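Side-chain contacts in response regulator aspartate phosphatase H (PDB 3Q15), which dephosphorylates the sporulation phosphotransferase Spo0F and also acts on the competence regulator ComA, keeping competence and sporulation apart in time in Bacillus subtilis: residues Y110-K115 / Y151-Q156; G122-A127 / F145-A150; T270-G275 / A308-T313; V345-C350 / A357-V362. All coordinates share one frame; numbering follows the deposited sequence.

Contact 1 (Y110-K115 / Y151-Q156); sequences YEFDQK and YYHMKQ
Phe112 reaches across to His153 and Met154 with one side of its ring. Its CG stands anti to the backbone N (chi1 171°), which carries the ring out from the last turn of helix 93-113. Phe112 CZ meets His153 CD2 at 3.6 Å, and the two rings lie oblique to each other, their planes 67° apart. His153 CB and Met154 CG both lie at the edge of the phenyl ring, close to its plane. Phe112 CE1 is 3.7 Å from Met154 CG. Met154 runs on extended about CB-CG (chi2 175°), and its SD sits beside the same edge, 5.2 Å from the ring centroid, a Met-aromatic contact. Lys115 brings NZ to 4.4 Å from His153 NE2, but NZ bonds to the hydroxyl of Tyr117. The contact joins the predicted repeats TPR 1 and TPR 2 at the C-terminal ends of helices 93-113 and 137-153. Helix 117-128 lies against both, with Tyr124 on Phe112 and Tyr117 on His153 and Met154. His158 of the second subunit packs on Met154.

Contact 2 (G122-A127 / F145-A150); sequences GYYREA and FKVAEA. With SO4 (sulfate ion), chain F.
This is a buried apolar contact between neighbouring helices, in which the ring of Tyr124 on helix 117-128 lies against Val147 and Ala150 on helix 137-153. The two segments fall in the predicted TPR 1 and TPR 2 repeats, so the contact joins one repeat to the next. The tyrosine ring is aimed at helix 137-153 by a chi1 of -71°, which sets CG anti to the carbonyl carbon. Val147 CG2 lies over one face of the ring, 4.0 Å from its centroid and 16° off the normal, a CH-pi contact. One turn later, Ala150 CB approaches the far end of the ring obliquely and comes to 3.4 Å from Tyr124 OH. Met109 of helix 93-113 also touches Tyr124. Replacing Tyr124 with an alanine would probably open a gap between the helices and leave Val147 CG2 without the ring it covers. Lys146 NZ makes a weak bond to sulfate O3 at 3.3 Å, and Arg180 binds the same ion, which probably came from the crystallisation liquor. No hydrogen bond crosses between the two segments. The Tyr124 hydroxyl is buried with no partner in the model, so the contact rests on shape and dispersion, and burying that oxygen probably carries some cost.

Contact 3 (T270-G275 / A308-T313); sequences TLCKAG and AVYKET
Cys272 CB sits squarely over one face of the Tyr310 ring. It lies 3.4 Å from the ring centroid and only 5° off the normal, a close CH-pi contact. The sulfur leans toward the root of the ring: SG is 3.7 Å from Tyr310 CD1 and oblique to the face, a sulfur-aromatic contact. Tyr310 CG is anti to its carbonyl carbon (chi1 -69°), which lays the ring along the last turn of helix 260-273. The hydroxyl end reaches Lys273, whose CG is 3.7 Å from Tyr310 OH. Beyond this, the lysine chain bends at chi3 and its NZ forms a salt bridge with Asp233. A serine in place of Tyr310 would probably leave Cys272 CB and SG without their aromatic cover and open a gap beside helix 260-273. Segment 270-275 lies in the predicted TPR 5, and the contact joins helix 260-273 to helix 299-310. Ala280 of helix 277-290 packs on Cys272. Ser341 and Val345 of helix 332-348 touch Tyr310.

Contact 4 (V345-C350 / A357-V362); sequences VFESSC and AFYRKV
Glu347 and Tyr359 both carry CG anti to the carbonyl carbon (chi1 -85° and -80°), and these torsions bring the two side chains together between their helices. The Glu347 chain is extended beyond CG, and its carboxylate meets the tyrosine hydroxyl. Tyr359 OH donates a hydrogen bond to Glu347 OE1 at 2.6 Å. The hydroxyl comes from above the carboxylate plane, while OE1 lies at the edge of the tyrosine ring. The two side chains cross at about a right angle. Phe346 and Phe358 form the apolar half of the contact. Their rings meet rim to rim, with planes only 12° apart and centroids 5.6 Å apart. The nearest atoms are Phe346 CE2 and Phe358 CE1, at 3.3 Å. Neither ring covers the face of the other. Glu347 OE1 has a second partner, Arg360 of the second subunit, which probably favours the charged carboxylate. Tyr359 also meets Tyr359 of that subunit. The contact pairs helices 332-348 and 352-372, the antiparallel hairpin of the predicted TPR 6. Helix 316-328 packs against the phenylalanine side, with Glu316 on Phe346 and Ile319 and Leu323 on Phe358.

The contacts form two pairs. Contacts 1 and 2 have centres 9 Å apart and share helix 137-153. Contact 2 lies within the chain span bridged by contact 1, and Phe112 CB touches Tyr124 OH at 3.3 Å, so helices 93-113, 117-128 and 137-153 pack as one group. Contacts 3 and 4 follow later in the chain, with centres 14 Å apart, and meet where Val345 packs on Val309 and Tyr310. The centres of contacts 2 and 3 are about 42 Å apart, on opposite sides of the chain's centre. The two pairs thus tie neighbouring helices to one another at separate places along the all-helical TPR domain. Contacts 1, 2 and 4 also touch the second subunit.

Contact 1 (Y110-K115 / Y151-Q156)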
loop_
_atom_site.group_PDB
_atom_site.type_symbol
_atom_site.label_atom_id
_atom_site.label_comp_id
_atom_site.label_asym_id
_atom_site.label_seq_id
_atom_site.Cartn_x
_atom_site.Cartn_y
_atom_site.Cartn_z
ATOM N N TYR A 110 -4.295 8.853 -13.752
ATOM C CA TYR A 110 -5.310 8.479 -14.735
ATOM C C TYR A 110 -5.924 7.125 -14.396
ATOM O O TYR A 110 -7.145 6.951 -14.440
ATOM C CB TYR A 110 -4.726 8.458 -16.145
ATOM C CG TYR A 110 -5.708 8.023 -17.213
ATOM C CD1 TYR A 110 -6.654 8.907 -17.721
ATOM C CD2 TYR A 110 -5.687 6.730 -17.719
ATOM C CE1 TYR A 110 -7.557 8.510 -18.705
ATOM C CE2 TYR A 110 -6.584 6.324 -18.699
ATOM C CZ TYR A 110 -7.515 7.220 -19.186
ATOM O OH TYR A 110 -8.407 6.821 -20.161
ATOM N N GLU A 111 -5.072 6.165 -14.058
ATOM C CA GLU A 111 -5.537 4.851 -13.650
ATOM C C GLU A 111 -6.371 4.966 -12.380
ATOM O O GLU A 111 -7.421 4.334 -12.255
ATOM C CB GLU A 111 -4.356 3.904 -13.445
ATOM C CG GLU A 111 -3.549 3.647 -14.721
ATOM C CD GLU A 111 -4.344 2.896 -15.787
ATOM O OE1 GLU A 111 -5.387 2.295 -15.451
ATOM O OE2 GLU A 111 -3.923 2.902 -16.964
ATOM N N PHE A 112 -5.905 5.790 -11.448
ATOM C CA PHE A 112 -6.624 6.027 -10.201
ATOM C C PHE A 112 -8.017 6.591 -10.462
ATOM O O PHE A 112 -8.990 6.169 -9.841
ATOM C CB PHE A 112 -5.824 6.970 -9.290
ATOM C CG PHE A 112 -6.582 7.432 -8.080
ATOM C CD1 PHE A 112 -6.626 6.655 -6.937
ATOM C CD2 PHE A 112 -7.245 8.648 -8.084
ATOM C CE1 PHE A 112 -7.315 7.078 -5.827
ATOM C CE2 PHE A 112 -7.938 9.075 -6.975
ATOM C CZ PHE A 112 -7.973 8.290 -5.845
ATOM N N ASP A 113 -8.111 7.533 -11.396
ATOM C CA ASP A 113 -9.384 8.180 -11.710
ATOM C C ASP A 113 -10.395 7.253 -12.385
ATOM O O ASP A 113 -11.602 7.504 -12.341
ATOM C CB ASP A 113 -9.158 9.423 -12.568
ATOM C CG ASP A 113 -8.554 10.565 -11.781
ATOM O OD1 ASP A 113 -8.701 10.565 -10.539
ATOM O OD2 ASP A 113 -7.936 11.460 -12.399
ATOM N N GLN A 114 -9.909 6.190 -13.015
ATOM C CA GLN A 114 -10.808 5.206 -13.602
ATOM C C GLN A 114 -10.900 3.977 -12.707
ATOM O O GLN A 114 -11.352 2.917 -13.130
ATOM C CB GLN A 114 -10.380 4.834 -15.023
ATOM C CG GLN A 114 -9.094 4.038 -15.131
ATOM C CD GLN A 114 -8.783 3.666 -16.570
ATOM O OE1 GLN A 114 -9.478 4.091 -17.489
ATOM N NE2 GLN A 114 -7.738 2.868 -16.772
ATOM N N LYS A 115 -10.456 4.138 -11.466
ATOM C CA LYS A 115 -10.556 3.097 -10.449
ATOM C C LYS A 115 -9.770 1.831 -10.787
ATOM O O LYS A 115 -10.083 0.749 -10.293
ATOM C CB LYS A 115 -12.027 2.763 -10.161
ATOM C CG LYS A 115 -12.870 3.972 -9.771
ATOM C CD LYS A 115 -14.294 3.582 -9.388
ATOM C CE LYS A 115 -14.347 2.958 -8.004
ATOM N NZ LYS A 115 -13.871 3.906 -6.954
ATOM N N TYR A 151 -4.224 6.897 -1.859
ATOM C CA TYR A 151 -4.303 5.685 -1.050
ATOM C C TYR A 151 -5.449 5.760 -0.040
ATOM O O TYR A 151 -6.090 4.752 0.260
ATOM C CB TYR A 151 -2.977 5.407 -0.336
ATOM C CG TYR A 151 -1.948 4.718 -1.206
ATOM C CD1 TYR A 151 -2.141 3.412 -1.631
ATOM C CD2 TYR A 151 -0.781 5.367 -1.592
ATOM C CE1 TYR A 151 -1.209 2.772 -2.425
ATOM C CE2 TYR A 151 0.165 4.733 -2.390
ATOM C CZ TYR A 151 -0.056 3.437 -2.800
ATOM O OH TYR A 151 0.871 2.801 -3.586
ATOM N N TYR A 152 -5.702 6.955 0.485
ATOM C CA TYR A 152 -6.828 7.149 1.392
ATOM C C TYR A 152 -8.155 6.849 0.696
ATOM O O TYR A 152 -8.983 6.110 1.226
ATOM C CB TYR A 152 -6.834 8.567 1.971
ATOM C CG TYR A 152 -8.133 8.936 2.649
ATOM C CD1 TYR A 152 -8.467 8.408 3.892
ATOM C CD2 TYR A 152 -9.029 9.811 2.047
ATOM C CE1 TYR A 152 -9.656 8.742 4.516
ATOM C CE2 TYR A 152 -10.223 10.152 2.665
ATOM C CZ TYR A 152 -10.528 9.614 3.897
ATOM O OH TYR A 152 -11.709 9.951 4.511
ATOM N N HIS A 153 -8.352 7.427 -0.488
ATOM C CA HIS A 153 -9.562 7.178 -1.268
ATOM C C HIS A 153 -9.655 5.700 -1.632
ATOM O O HIS A 153 -10.747 5.139 -1.729
ATOM C CB HIS A 153 -9.580 8.043 -2.532
ATOM C CG HIS A 153 -10.842 7.923 -3.336
ATOM N ND1 HIS A 153 -11.982 8.641 -3.041
ATOM C CD2 HIS A 153 -11.138 7.177 -4.427
ATOM C CE1 HIS A 153 -12.929 8.339 -3.916
ATOM N NE2 HIS A 153 -12.442 7.455 -4.768
ATOM N N MET A 154 -8.500 5.072 -1.824
ATOM C CA MET A 154 -8.428 3.647 -2.121
ATOM C C MET A 154 -8.606 2.795 -0.865
ATOM O O MET A 154 -8.528 1.568 -0.922
ATOM C CB MET A 154 -7.088 3.311 -2.778
ATOM C CG MET A 154 -6.967 3.755 -4.230
ATOM S SD MET A 154 -5.328 3.475 -4.933
ATOM C CE MET A 154 -4.894 1.922 -4.160
ATOM N N LYS A 155 -8.829 3.452 0.269
ATOM C CA LYS A 155 -8.998 2.753 1.537
ATOM C C LYS A 155 -7.795 1.881 1.883
ATOM O O LYS A 155 -7.925 0.886 2.596
ATOM C CB LYS A 155 -10.286 1.918 1.545
ATOM C CG LYS A 155 -11.552 2.733 1.752
ATOM C CD LYS A 155 -12.492 2.605 0.565
ATOM C CE LYS A 155 -13.839 3.252 0.848
ATOM N NZ LYS A 155 -14.803 3.052 -0.272
ATOM N N GLN A 156 -6.627 2.252 1.371
ATOM C CA GLN A 156 -5.379 1.636 1.795
ATOM C C GLN A 156 -4.795 2.582 2.835
ATOM O O GLN A 156 -3.812 3.280 2.589
ATOM C CB GLN A 156 -4.424 1.456 0.613
ATOM C CG GLN A 156 -5.053 0.810 -0.627
ATOM C CD GLN A 156 -5.570 -0.592 -0.363
ATOM O OE1 GLN A 156 -6.717 -0.775 0.038
ATOM N NE2 GLN A 156 -4.722 -1.590 -0.582
#

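Contact 2 (G122-A127 / F145-A150)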
loop_
_atom_site.group_PDB
_atom_site.type_symbol
_atom_site.label_atom_id
_atom_site.label_comp_id
_atom_site.label_asym_id
_atom_site.label_seq_id
_atom_site.Cartn_x
_atom_site.Cartn_y
_atom_site.Cartn_z
ATOM N N GLY A 122 1.117 0.553 -9.332
ATOM C CA GLY A 122 2.279 0.234 -10.135
ATOM C C GLY A 122 2.947 1.470 -10.702
ATOM O O GLY A 122 4.173 1.569 -10.708
ATOM N N TYR A 123 2.146 2.416 -11.180
ATOM C CA TYR A 123 2.699 3.659 -11.712
ATOM C C TYR A 123 3.210 4.565 -10.594
ATOM O O TYR A 123 4.246 5.216 -10.740
ATOM C CB TYR A 123 1.695 4.380 -12.620
ATOM C CG TYR A 123 1.576 3.726 -13.985
ATOM C CD1 TYR A 123 2.543 3.934 -14.962
ATOM C CD2 TYR A 123 0.511 2.888 -14.287
ATOM C CE1 TYR A 123 2.448 3.329 -16.204
ATOM C CE2 TYR A 123 0.405 2.281 -15.522
ATOM C CZ TYR A 123 1.374 2.502 -16.476
ATOM O OH TYR A 123 1.264 1.896 -17.702
ATOM N N TYR A 124 2.493 4.591 -9.472
ATOM C CA TYR A 124 2.943 5.351 -8.309
ATOM C C TYR A 124 4.333 4.898 -7.878
ATOM O O TYR A 124 5.194 5.720 -7.573
ATOM C CB TYR A 124 1.973 5.202 -7.134
ATOM C CG TYR A 124 0.647 5.899 -7.315
ATOM C CD1 TYR A 124 0.507 6.959 -8.201
ATOM C CD2 TYR A 124 -0.473 5.494 -6.597
ATOM C CE1 TYR A 124 -0.713 7.595 -8.366
ATOM C CE2 TYR A 124 -1.693 6.123 -6.755
ATOM C CZ TYR A 124 -1.809 7.171 -7.640
ATOM O OH TYR A 124 -3.028 7.791 -7.789
ATOM N N ARG A 125 4.542 3.584 -7.844
ATOM C CA ARG A 125 5.826 3.032 -7.428
ATOM C C ARG A 125 6.932 3.415 -8.414
ATOM O O ARG A 125 7.995 3.880 -8.012
ATOM C CB ARG A 125 5.739 1.513 -7.278
ATOM C CG ARG A 125 4.741 1.052 -6.227
ATOM C CD ARG A 125 5.130 1.549 -4.839
ATOM N NE ARG A 125 6.555 1.357 -4.597
ATOM C CZ ARG A 125 7.096 0.217 -4.183
ATOM N NH1 ARG A 125 6.328 -0.837 -3.952
ATOM N NH2 ARG A 125 8.406 0.131 -3.997
ATOM N N GLU A 126 6.673 3.231 -9.705
ATOM C CA GLU A 126 7.649 3.594 -10.727
ATOM C C GLU A 126 7.956 5.085 -10.676
ATOM O O GLU A 126 9.098 5.499 -10.878
ATOM C CB GLU A 126 7.160 3.201 -12.129
ATOM C CG GLU A 126 7.009 1.699 -12.341
ATOM C CD GLU A 126 8.286 0.930 -12.036
ATOM O OE1 GLU A 126 8.262 0.062 -11.136
ATOM O OE2 GLU A 126 9.314 1.184 -12.699
ATOM N N ALA A 127 6.932 5.889 -10.404
ATOM C CA ALA A 127 7.099 7.335 -10.319
ATOM C C ALA A 127 8.022 7.717 -9.164
ATOM O O ALA A 127 8.920 8.549 -9.321
ATOM C CB ALA A 127 5.745 8.019 -10.180
ATOM N N PHE A 145 2.199 13.586 -0.595
ATOM C CA PHE A 145 0.913 14.142 -0.195
ATOM C C PHE A 145 -0.206 13.702 -1.133
ATOM O O PHE A 145 -1.252 13.224 -0.688
ATOM C CB PHE A 145 0.999 15.667 -0.166
ATOM C CG PHE A 145 -0.287 16.344 0.205
ATOM C CD1 PHE A 145 -0.584 16.616 1.529
ATOM C CD2 PHE A 145 -1.192 16.724 -0.773
ATOM C CE1 PHE A 145 -1.763 17.250 1.876
ATOM C CE2 PHE A 145 -2.377 17.357 -0.434
ATOM C CZ PHE A 145 -2.661 17.619 0.894
ATOM N N LYS A 146 0.019 13.867 -2.432
ATOM C CA LYS A 146 -0.998 13.557 -3.430
ATOM C C LYS A 146 -1.290 12.063 -3.484
ATOM O O LYS A 146 -2.438 11.639 -3.612
ATOM C CB LYS A 146 -0.564 14.072 -4.803
ATOM C CG LYS A 146 -0.540 15.589 -4.897
ATOM C CD LYS A 146 0.020 16.060 -6.223
ATOM C CE LYS A 146 -0.003 17.578 -6.312
ATOM N NZ LYS A 146 -1.391 18.116 -6.192
ATOM N N VAL A 147 -0.238 11.267 -3.382
ATOM C CA VAL A 147 -0.372 9.822 -3.363
ATOM C C VAL A 147 -1.064 9.376 -2.070
ATOM O O VAL A 147 -1.878 8.455 -2.077
ATOM C CB VAL A 147 1.015 9.155 -3.506
ATOM C CG1 VAL A 147 1.064 7.817 -2.798
ATOM C CG2 VAL A 147 1.400 9.021 -4.976
ATOM N N ALA A 148 -0.736 10.035 -0.961
ATOM C CA ALA A 148 -1.384 9.744 0.318
ATOM C C ALA A 148 -2.895 9.891 0.199
ATOM O O ALA A 148 -3.655 9.062 0.707
ATOM C CB ALA A 148 -0.845 10.658 1.418
ATOM N N GLU A 149 -3.327 10.952 -0.473
ATOM C CA GLU A 149 -4.748 11.189 -0.687
ATOM C C GLU A 149 -5.359 10.074 -1.525
ATOM O O GLU A 149 -6.463 9.609 -1.249
ATOM C CB GLU A 149 -4.978 12.544 -1.356
ATOM C CG GLU A 149 -4.590 13.725 -0.482
ATOM C CD GLU A 149 -5.171 15.036 -0.974
ATOM O OE1 GLU A 149 -5.808 15.745 -0.160
ATOM O OE2 GLU A 149 -4.985 15.355 -2.169
ATOM N N ALA A 150 -4.628 9.646 -2.550
ATOM C CA ALA A 150 -5.094 8.565 -3.405
ATOM C C ALA A 150 -5.256 7.279 -2.605
ATOM O O ALA A 150 -6.305 6.644 -2.657
ATOM C CB ALA A 150 -4.152 8.357 -4.577
HETATM S S SO4 F . -4.270 20.999 -4.172
HETATM O O1 SO4 F . -3.945 22.037 -3.198
HETATM O O2 SO4 F . -5.347 21.469 -5.038
HETATM O O3 SO4 F . -3.093 20.693 -4.982
HETATM O O4 SO4 F . -4.706 19.797 -3.466
#

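Contact 3 (T270-G275 / A308-T313)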
loop_
_atom_site.group_PDB
_atom_site.type_symbol
_atom_site.label_atom_id
_atom_site.label_comp_id
_atom_site.label_asym_id
_atom_site.label_seq_id
_atom_site.Cartn_x
_atom_site.Cartn_y
_atom_site.Cartn_z
ATOM N N THR A 270 -26.228 15.777 15.176
ATOM C CA THR A 270 -25.765 15.617 16.551
ATOM C C THR A 270 -26.868 15.931 17.551
ATOM O O THR A 270 -27.025 15.239 18.553
ATOM C CB THR A 270 -24.550 16.513 16.848
ATOM O OG1 THR A 270 -23.486 16.184 15.949
ATOM C CG2 THR A 270 -24.073 16.309 18.274
ATOM N N LEU A 271 -27.629 16.983 17.273
ATOM C CA LEU A 271 -28.721 17.376 18.143
ATOM C C LEU A 271 -29.831 16.327 18.143
ATOM O O LEU A 271 -30.440 16.059 19.176
ATOM C CB LEU A 271 -29.266 18.745 17.738
ATOM C CG LEU A 271 -28.363 19.924 18.104
ATOM C CD1 LEU A 271 -28.925 21.240 17.582
ATOM C CD2 LEU A 271 -28.161 19.983 19.611
ATOM N N CYS A 272 -30.082 15.732 16.979
ATOM C CA CYS A 272 -31.102 14.694 16.854
ATOM C C CYS A 272 -30.726 13.438 17.636
ATOM O O CYS A 272 -31.566 12.836 18.302
ATOM C CB CYS A 272 -31.342 14.341 15.382
ATOM S SG CYS A 272 -32.208 15.616 14.436
ATOM N N LYS A 273 -29.462 13.046 17.545
ATOM C CA LYS A 273 -28.971 11.887 18.277
ATOM C C LYS A 273 -28.970 12.160 19.775
ATOM O O LYS A 273 -29.056 11.236 20.583
ATOM C CB LYS A 273 -27.567 11.508 17.801
ATOM C CG LYS A 273 -27.545 10.827 16.441
ATOM C CD LYS A 273 -26.131 10.505 15.988
ATOM C CE LYS A 273 -25.330 11.770 15.741
ATOM N NZ LYS A 273 -24.037 11.481 15.065
ATOM N N ALA A 274 -28.881 13.436 20.138
ATOM C CA ALA A 274 -28.876 13.841 21.539
ATOM C C ALA A 274 -30.291 14.011 22.090
ATOM O O ALA A 274 -30.476 14.363 23.257
ATOM C CB ALA A 274 -28.082 15.125 21.713
ATOM N N GLY A 275 -31.288 13.767 21.245
ATOM C CA GLY A 275 -32.676 13.857 21.664
ATOM C C GLY A 275 -33.249 15.264 21.646
ATOM O O GLY A 275 -34.373 15.484 22.096
ATOM N N ALA A 308 -37.242 13.429 8.206
ATOM C CA ALA A 308 -38.153 12.303 8.036
ATOM C C ALA A 308 -38.031 11.262 9.143
ATOM O O ALA A 308 -39.036 10.715 9.603
ATOM C CB ALA A 308 -37.946 11.655 6.673
ATOM N N VAL A 309 -36.803 10.996 9.573
ATOM C CA VAL A 309 -36.551 9.897 10.499
ATOM C C VAL A 309 -36.656 10.305 11.969
ATOM O O VAL A 309 -36.990 9.475 12.816
ATOM C CB VAL A 309 -35.182 9.231 10.235
ATOM C CG1 VAL A 309 -34.055 10.101 10.764
ATOM C CG2 VAL A 309 -35.132 7.852 10.869
ATOM N N TYR A 310 -36.376 11.573 12.267
ATOM C CA TYR A 310 -36.442 12.069 13.643
ATOM C C TYR A 310 -37.751 12.796 13.946
ATOM O O TYR A 310 -37.943 13.308 15.048
ATOM C CB TYR A 310 -35.239 12.967 13.969
ATOM C CG TYR A 310 -33.937 12.208 14.045
ATOM C CD1 TYR A 310 -33.022 12.252 13.002
ATOM C CD2 TYR A 310 -33.630 11.430 15.154
ATOM C CE1 TYR A 310 -31.833 11.542 13.062
ATOM C CE2 TYR A 310 -32.447 10.720 15.224
ATOM C CZ TYR A 310 -31.552 10.779 14.175
ATOM O OH TYR A 310 -30.371 10.074 14.239
ATOM N N LYS A 311 -38.641 12.843 12.960
ATOM C CA LYS A 311 -39.969 13.422 13.131
ATOM C C LYS A 311 -40.750 12.624 14.172
ATOM O O LYS A 311 -40.552 11.416 14.303
ATOM C CB LYS A 311 -40.704 13.413 11.788
ATOM C CG LYS A 311 -42.135 13.911 11.821
ATOM C CD LYS A 311 -42.740 13.905 10.420
ATOM C CE LYS A 311 -44.212 14.308 10.434
ATOM N NZ LYS A 311 -45.075 13.308 11.127
ATOM N N GLU A 312 -41.629 13.294 14.915
ATOM C CA GLU A 312 -42.432 12.620 15.935
ATOM C C GLU A 312 -42.964 11.290 15.406
ATOM O O GLU A 312 -42.776 10.245 16.027
ATOM C CB GLU A 312 -43.590 13.505 16.397
ATOM C CG GLU A 312 -44.402 12.902 17.537
ATOM C CD GLU A 312 -45.625 13.726 17.893
ATOM O OE1 GLU A 312 -46.292 13.403 18.898
ATOM O OE2 GLU A 312 -45.923 14.696 17.165
ATOM N N THR A 313 -43.627 11.341 14.255
ATOM C CA THR A 313 -44.031 10.134 13.546
ATOM C C THR A 313 -43.150 9.971 12.306
ATOM O O THR A 313 -43.208 10.784 11.382
ATOM C CB THR A 313 -45.516 10.188 13.131
ATOM O OG1 THR A 313 -46.336 10.375 14.291
ATOM C CG2 THR A 313 -45.928 8.900 12.438
#

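Contact 4 (V345-C350 / A357-V362)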
loop_
_atom_site.group_PDB
_atom_site.type_symbol
_atom_site.label_atom_id
_atom_site.label_comp_id
_atom_site.label_asym_id
_atom_site.label_seq_id
_atom_site.Cartn_x
_atom_site.Cartn_y
_atom_site.Cartn_z
ATOM N N VAL A 345 -33.474 4.737 15.516
ATOM C CA VAL A 345 -34.736 5.405 15.808
ATOM C C VAL A 345 -35.855 4.392 16.049
ATOM O O VAL A 345 -36.603 4.506 17.017
ATOM C CB VAL A 345 -35.142 6.376 14.681
ATOM C CG1 VAL A 345 -36.548 6.926 14.921
ATOM C CG2 VAL A 345 -34.132 7.509 14.567
ATOM N N PHE A 346 -35.968 3.395 15.178
ATOM C CA PHE A 346 -37.020 2.395 15.342
ATOM C C PHE A 346 -36.811 1.521 16.579
ATOM O O PHE A 346 -37.769 1.196 17.283
ATOM C CB PHE A 346 -37.191 1.544 14.081
ATOM C CG PHE A 346 -37.912 2.252 12.970
ATOM C CD1 PHE A 346 -39.274 2.495 13.051
ATOM C CD2 PHE A 346 -37.230 2.671 11.838
ATOM C CE1 PHE A 346 -39.939 3.148 12.026
ATOM C CE2 PHE A 346 -37.888 3.322 10.810
ATOM C CZ PHE A 346 -39.242 3.560 10.903
ATOM N N GLU A 347 -35.565 1.146 16.848
ATOM C CA GLU A 347 -35.260 0.403 18.067
ATOM C C GLU A 347 -35.735 1.151 19.309
ATOM O O GLU A 347 -36.216 0.540 20.262
ATOM C CB GLU A 347 -33.761 0.129 18.187
ATOM C CG GLU A 347 -33.276 -1.109 17.458
ATOM C CD GLU A 347 -31.828 -1.426 17.779
ATOM O OE1 GLU A 347 -31.349 -2.510 17.390
ATOM O OE2 GLU A 347 -31.169 -0.586 18.428
ATOM N N SER A 348 -35.589 2.472 19.297
ATOM C CA SER A 348 -35.918 3.287 20.462
ATOM C C SER A 348 -37.396 3.178 20.825
ATOM O O SER A 348 -37.772 3.370 21.982
ATOM C CB SER A 348 -35.530 4.752 20.232
ATOM O OG SER A 348 -36.488 5.422 19.427
ATOM N N SER A 349 -38.226 2.873 19.833
ATOM C CA SER A 349 -39.658 2.691 20.047
ATOM C C SER A 349 -40.016 1.207 20.031
ATOM O O SER A 349 -41.185 0.840 19.910
ATOM C CB SER A 349 -40.462 3.430 18.977
ATOM O OG SER A 349 -40.348 2.777 17.724
ATOM N N CYS A 350 -39.000 0.361 20.148
ATOM C CA CYS A 350 -39.193 -1.087 20.170
ATOM C C CYS A 350 -39.840 -1.624 18.891
ATOM O O CYS A 350 -40.433 -2.702 18.892
ATOM C CB CYS A 350 -39.998 -1.511 21.404
ATOM S SG CYS A 350 -39.128 -1.258 22.977
ATOM N N ALA A 357 -35.091 -4.503 9.245
ATOM C CA ALA A 357 -35.116 -4.143 7.829
ATOM C C ALA A 357 -33.994 -3.166 7.471
ATOM O O ALA A 357 -33.324 -3.322 6.448
ATOM C CB ALA A 357 -36.472 -3.565 7.447
ATOM N N PHE A 358 -33.791 -2.160 8.315
ATOM C CA PHE A 358 -32.752 -1.173 8.059
ATOM C C PHE A 358 -31.358 -1.731 8.301
ATOM O O PHE A 358 -30.422 -1.380 7.594
ATOM C CB PHE A 358 -32.997 0.110 8.855
ATOM C CG PHE A 358 -34.095 0.958 8.288
ATOM C CD1 PHE A 358 -35.358 0.941 8.844
ATOM C CD2 PHE A 358 -33.869 1.745 7.172
ATOM C CE1 PHE A 358 -36.372 1.709 8.310
ATOM C CE2 PHE A 358 -34.879 2.516 6.634
ATOM C CZ PHE A 358 -36.132 2.496 7.203
ATOM N N TYR A 359 -31.226 -2.612 9.287
ATOM C CA TYR A 359 -29.952 -3.279 9.530
ATOM C C TYR A 359 -29.518 -4.078 8.299
ATOM O O TYR A 359 -28.336 -4.123 7.965
ATOM C CB TYR A 359 -30.041 -4.198 10.753
ATOM C CG TYR A 359 -29.922 -3.490 12.089
ATOM C CD1 TYR A 359 -28.973 -2.499 12.285
ATOM C CD2 TYR A 359 -30.759 -3.816 13.150
ATOM C CE1 TYR A 359 -28.855 -1.853 13.495
ATOM C CE2 TYR A 359 -30.650 -3.170 14.370
ATOM C CZ TYR A 359 -29.696 -2.191 14.535
ATOM O OH TYR A 359 -29.578 -1.543 15.744
ATOM N N ARG A 360 -30.478 -4.704 7.622
ATOM C CA ARG A 360 -30.175 -5.443 6.400
ATOM C C ARG A 360 -29.723 -4.506 5.279
ATOM O O ARG A 360 -28.857 -4.856 4.477
ATOM C CB ARG A 360 -31.376 -6.282 5.943
ATOM C CG ARG A 360 -31.719 -7.455 6.857
ATOM C CD ARG A 360 -32.675 -8.463 6.187
ATOM N NE ARG A 360 -33.921 -7.850 5.729
ATOM C CZ ARG A 360 -34.983 -7.638 6.503
ATOM N NH1 ARG A 360 -34.954 -7.991 7.779
ATOM N NH2 ARG A 360 -36.075 -7.070 6.004
ATOM N N LYS A 361 -30.320 -3.321 5.225
ATOM C CA LYS A 361 -29.923 -2.312 4.255
ATOM C C LYS A 361 -28.504 -1.834 4.553
ATOM O O LYS A 361 -27.732 -1.524 3.643
ATOM C CB LYS A 361 -30.885 -1.121 4.277
ATOM C CG LYS A 361 -32.336 -1.459 3.961
ATOM C CD LYS A 361 -33.183 -0.197 3.876
ATOM C CE LYS A 361 -34.670 -0.514 3.938
ATOM N NZ LYS A 361 -35.105 -1.415 2.833
ATOM N N VAL A 362 -28.172 -1.777 5.839
ATOM C CA VAL A 362 -26.840 -1.375 6.268
ATOM C C VAL A 362 -25.804 -2.369 5.772
ATOM O O VAL A 362 -24.843 -1.990 5.107
ATOM C CB VAL A 362 -26.730 -1.296 7.796
ATOM C CG1 VAL A 362 -25.278 -1.056 8.200
ATOM C CG2 VAL A 362 -27.642 -0.200 8.345
#